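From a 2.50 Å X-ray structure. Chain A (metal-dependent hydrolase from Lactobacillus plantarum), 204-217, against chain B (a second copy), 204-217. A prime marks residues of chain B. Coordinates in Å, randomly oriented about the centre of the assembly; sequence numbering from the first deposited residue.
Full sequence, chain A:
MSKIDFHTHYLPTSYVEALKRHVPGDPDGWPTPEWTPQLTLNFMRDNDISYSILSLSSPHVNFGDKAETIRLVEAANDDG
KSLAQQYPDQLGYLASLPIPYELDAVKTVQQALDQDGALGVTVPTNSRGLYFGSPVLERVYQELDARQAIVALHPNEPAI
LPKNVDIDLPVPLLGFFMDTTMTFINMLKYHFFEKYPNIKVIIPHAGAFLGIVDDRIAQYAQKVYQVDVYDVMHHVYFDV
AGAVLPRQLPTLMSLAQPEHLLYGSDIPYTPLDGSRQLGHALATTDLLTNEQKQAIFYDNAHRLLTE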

# COMPACT_ATOMS: atom_id res chain seq x y z
N PRO A 204 12.74 21.25 6.74
CA PRO A 204 14.07 20.83 6.28
C PRO A 204 14.34 20.75 4.79
O PRO A 204 13.41 20.74 3.97
CB PRO A 204 14.24 19.47 6.95
CG PRO A 204 12.86 18.91 6.84
CD PRO A 204 11.99 20.08 7.25
N HIS A 205 15.63 20.71 4.45
CA HIS A 205 16.10 20.57 3.08
C HIS A 205 15.54 21.59 2.09
O HIS A 205 15.08 21.23 1.00
CB HIS A 205 15.82 19.15 2.58
CG HIS A 205 16.33 18.08 3.50
ND1 HIS A 205 15.51 17.14 4.07
CD2 HIS A 205 17.58 17.82 3.95
CE1 HIS A 205 16.23 16.34 4.84
NE2 HIS A 205 17.49 16.73 4.79
N ALA A 206 15.58 22.86 2.47
CA ALA A 206 15.10 23.93 1.61
C ALA A 206 13.68 23.76 1.08
O ALA A 206 13.36 24.18 -0.04
CB ALA A 206 16.07 24.11 0.45
N GLY A 207 12.82 23.14 1.88
CA GLY A 207 11.43 22.97 1.49
C GLY A 207 11.11 21.82 0.55
O GLY A 207 10.01 21.76 -0.01
N ALA A 208 12.06 20.91 0.39
CA ALA A 208 11.89 19.76 -0.49
C ALA A 208 11.34 20.20 -1.85
O ALA A 208 12.02 20.94 -2.56
CB ALA A 208 10.96 18.74 0.16
N PHE A 209 10.13 19.79 -2.19
CA PHE A 209 9.52 20.15 -3.47
C PHE A 209 8.59 21.36 -3.42
O PHE A 209 7.96 21.70 -4.44
CB PHE A 209 8.72 18.96 -4.02
CG PHE A 209 9.55 17.76 -4.37
CD1 PHE A 209 9.04 16.48 -4.18
CD2 PHE A 209 10.85 17.91 -4.85
CE1 PHE A 209 9.81 15.36 -4.47
CE2 PHE A 209 11.63 16.79 -5.14
CZ PHE A 209 11.11 15.51 -4.95
N LEU A 210 8.49 22.01 -2.27
CA LEU A 210 7.61 23.17 -2.17
C LEU A 210 7.93 24.23 -3.24
O LEU A 210 7.02 24.84 -3.80
CB LEU A 210 7.69 23.78 -0.77
CG LEU A 210 7.28 22.83 0.36
CD1 LEU A 210 7.09 23.61 1.66
CD2 LEU A 210 5.99 22.11 -0.02
N GLY A 211 9.21 24.43 -3.53
CA GLY A 211 9.61 25.40 -4.53
C GLY A 211 8.91 25.22 -5.86
O GLY A 211 8.73 26.18 -6.60
N ILE A 212 8.50 24.00 -6.17
CA ILE A 212 7.81 23.74 -7.43
C ILE A 212 6.29 23.50 -7.34
O ILE A 212 5.54 23.92 -8.22
CB ILE A 212 8.45 22.55 -8.17
CG1 ILE A 212 9.85 22.94 -8.64
CG2 ILE A 212 7.56 22.10 -9.33
CD1 ILE A 212 10.57 21.84 -9.42
N VAL A 213 5.82 22.82 -6.29
CA VAL A 213 4.38 22.55 -6.19
C VAL A 213 3.52 23.73 -5.76
O VAL A 213 2.35 23.82 -6.15
CB VAL A 213 4.07 21.37 -5.23
CG1 VAL A 213 4.41 20.08 -5.90
CG2 VAL A 213 4.84 21.53 -3.93
N ASP A 214 4.08 24.62 -4.95
CA ASP A 214 3.32 25.77 -4.48
C ASP A 214 2.49 26.44 -5.57
O ASP A 214 1.28 26.62 -5.42
CB ASP A 214 4.25 26.81 -3.81
CG ASP A 214 4.69 26.39 -2.42
OD1 ASP A 214 4.25 25.30 -1.96
OD2 ASP A 214 5.46 27.13 -1.78
N ASP A 215 3.13 26.76 -6.69
CA ASP A 215 2.43 27.42 -7.78
C ASP A 215 1.35 26.57 -8.40
O ASP A 215 0.40 27.09 -8.99
CB ASP A 215 3.44 27.84 -8.85
CG ASP A 215 4.42 28.86 -8.32
OD1 ASP A 215 5.62 28.77 -8.67
OD2 ASP A 215 4.00 29.76 -7.56
N ARG A 216 1.49 25.26 -8.25
CA ARG A 216 0.52 24.34 -8.82
C ARG A 216 -0.71 24.17 -7.95
O ARG A 216 -1.83 24.03 -8.45
CB ARG A 216 1.20 22.98 -9.03
CG ARG A 216 0.44 22.01 -9.93
CD ARG A 216 1.19 20.68 -9.99
NE ARG A 216 0.51 19.68 -10.80
CZ ARG A 216 0.38 19.75 -12.12
NH1 ARG A 216 0.90 20.77 -12.78
NH2 ARG A 216 -0.27 18.79 -12.77
N ILE A 217 -0.51 24.20 -6.63
CA ILE A 217 -1.62 24.03 -5.70
C ILE A 217 -2.19 25.34 -5.17
O ILE A 217 -3.24 25.36 -4.53
CB ILE A 217 -1.18 23.18 -4.50
CG1 ILE A 217 -0.17 23.96 -3.65
CG2 ILE A 217 -0.56 21.88 -5.00
CD1 ILE A 217 0.28 23.23 -2.41
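Chain B 204-217: PHAGAFLGIVDDRI

Chain B packs on chain A through the same residues, related by an exact two-fold axis. Each contact off the axis therefore occurs twice. The backbone of chain B repeats that of chain A. A type II' turn runs from Gly207′ to Leu210′, closed by Leu210′ N to Gly207′ O at 2.7 Å. A helix follows from Leu210′ through Ile217′ and continues beyond the stretch. It is kinked where the N atoms of Asp215′ and Arg216′ lack bonds to the turn before. The two stretches run in opposite directions: His205 lies nearest Arg216′, and Arg216 nearest His205′, with CA atoms 10.5 Å apart in both pairs. The closest register is at the axis, where the CA atoms of Phe209 and Phe209′ are 6.7 Å apart.

The aromatic contact is central. The rings of Phe209 and Phe209′ form an offset stack, with centroids 3.9 Å apart and planes at 14°. Phe209 CD1 lies 3.2 Å from Phe209′ CD1. Each CB also sits over the partner ring in a CH-pi contact: Phe209′ CB is 3.8 Å from the centroid of the Phe209 ring.

Aliphatic side chains fill in around this stack. Val213′ CG1 meets the edge of the Phe209 ring, 3.2 Å from Phe209 CE2. Ile212′ CG2 lies at the same ring's edge, 4.1 Å from Phe209 CD2. Across the axis, Ile212 CD1 is 3.9 Å from Ile212′ CG1. Ile212′ CD1 also reaches the backbone, 3.5 Å from Ala208 O.

Polar contact is slight. Arg216′ NH2 lies over one face of the His205 ring, 4.3 Å from His205 NE2. Both atoms are hydrogen-bonded elsewhere in the structure. No hydrogen bond joins the two stretches, so their direct contact rests on packing, burying 590 Å² in total.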

# COMPACT_ATOMS: atom_id res chain seq x y z
N PRO B 204 6.48 15.40 -19.49
CA PRO B 204 5.48 16.45 -19.26
C PRO B 204 5.65 17.36 -18.05
O PRO B 204 6.42 17.06 -17.12
CB PRO B 204 4.18 15.66 -19.17
CG PRO B 204 4.62 14.43 -18.44
CD PRO B 204 5.93 14.08 -19.13
N HIS B 205 4.92 18.48 -18.09
CA HIS B 205 4.89 19.46 -17.01
C HIS B 205 6.26 19.98 -16.55
O HIS B 205 6.55 20.02 -15.35
CB HIS B 205 4.12 18.88 -15.82
CG HIS B 205 2.77 18.35 -16.18
ND1 HIS B 205 2.41 17.04 -15.96
CD2 HIS B 205 1.70 18.95 -16.75
CE1 HIS B 205 1.17 16.85 -16.39
NE2 HIS B 205 0.72 17.99 -16.87
N ALA B 206 7.09 20.36 -17.51
CA ALA B 206 8.41 20.90 -17.21
C ALA B 206 9.28 20.01 -16.31
O ALA B 206 10.07 20.51 -15.52
CB ALA B 206 8.26 22.28 -16.59
N GLY B 207 9.12 18.70 -16.44
CA GLY B 207 9.94 17.78 -15.66
C GLY B 207 9.52 17.51 -14.24
O GLY B 207 10.29 16.94 -13.46
N ALA B 208 8.30 17.91 -13.90
CA ALA B 208 7.76 17.72 -12.55
C ALA B 208 8.79 18.18 -11.51
O ALA B 208 9.12 19.36 -11.46
CB ALA B 208 7.39 16.26 -12.34
N PHE B 209 9.30 17.26 -10.71
CA PHE B 209 10.27 17.59 -9.66
C PHE B 209 11.73 17.40 -10.07
O PHE B 209 12.63 17.58 -9.23
CB PHE B 209 10.02 16.76 -8.41
CG PHE B 209 8.69 17.04 -7.74
CD1 PHE B 209 7.99 16.01 -7.12
CD2 PHE B 209 8.14 18.32 -7.76
CE1 PHE B 209 6.76 16.24 -6.53
CE2 PHE B 209 6.91 18.57 -7.16
CZ PHE B 209 6.21 17.52 -6.55
N LEU B 210 11.98 17.03 -11.32
CA LEU B 210 13.36 16.82 -11.75
C LEU B 210 14.25 18.05 -11.48
O LEU B 210 15.40 17.91 -11.08
CB LEU B 210 13.41 16.45 -13.23
CG LEU B 210 12.65 15.16 -13.58
CD1 LEU B 210 13.01 14.71 -15.00
CD2 LEU B 210 12.98 14.08 -12.57
N GLY B 211 13.69 19.25 -11.67
CA GLY B 211 14.44 20.47 -11.43
C GLY B 211 15.08 20.52 -10.06
O GLY B 211 16.11 21.17 -9.88
N ILE B 212 14.49 19.84 -9.08
CA ILE B 212 15.05 19.84 -7.73
C ILE B 212 15.76 18.55 -7.29
O ILE B 212 16.76 18.61 -6.58
CB ILE B 212 13.95 20.17 -6.70
CG1 ILE B 212 13.53 21.63 -6.87
CG2 ILE B 212 14.46 19.89 -5.28
CD1 ILE B 212 12.46 22.08 -5.87
N VAL B 213 15.26 17.38 -7.70
CA VAL B 213 15.90 16.13 -7.27
C VAL B 213 17.20 15.78 -7.99
O VAL B 213 18.08 15.13 -7.40
CB VAL B 213 14.96 14.91 -7.39
CG1 VAL B 213 13.95 14.94 -6.29
CG2 VAL B 213 14.27 14.91 -8.75
N ASP B 214 17.32 16.18 -9.25
CA ASP B 214 18.52 15.87 -10.02
C ASP B 214 19.81 16.08 -9.22
O ASP B 214 20.64 15.18 -9.12
CB ASP B 214 18.56 16.69 -11.32
CG ASP B 214 17.61 16.14 -12.38
OD1 ASP B 214 16.94 15.12 -12.10
OD2 ASP B 214 17.54 16.72 -13.48
N ASP B 215 19.96 17.26 -8.63
CA ASP B 215 21.16 17.57 -7.87
C ASP B 215 21.34 16.70 -6.65
O ASP B 215 22.45 16.50 -6.18
CB ASP B 215 21.14 19.04 -7.47
CG ASP B 215 21.17 19.95 -8.66
OD1 ASP B 215 20.47 20.99 -8.64
OD2 ASP B 215 21.91 19.64 -9.63
N ARG B 216 20.23 16.16 -6.16
CA ARG B 216 20.27 15.32 -4.98
C ARG B 216 20.67 13.88 -5.30
O ARG B 216 21.37 13.24 -4.52
CB ARG B 216 18.90 15.34 -4.30
CG ARG B 216 18.86 14.80 -2.88
CD ARG B 216 17.42 14.82 -2.36
NE ARG B 216 17.30 14.27 -1.02
CZ ARG B 216 17.77 14.87 0.07
NH1 ARG B 216 18.40 16.03 -0.02
NH2 ARG B 216 17.62 14.29 1.26
N ILE B 217 20.23 13.39 -6.45
CA ILE B 217 20.52 12.02 -6.84
C ILE B 217 21.71 11.89 -7.79
O ILE B 217 22.20 10.79 -8.05
CB ILE B 217 19.30 11.38 -7.53
CG1 ILE B 217 19.05 12.06 -8.88
CG2 ILE B 217 18.09 11.53 -6.63
CD1 ILE B 217 17.91 11.46 -9.67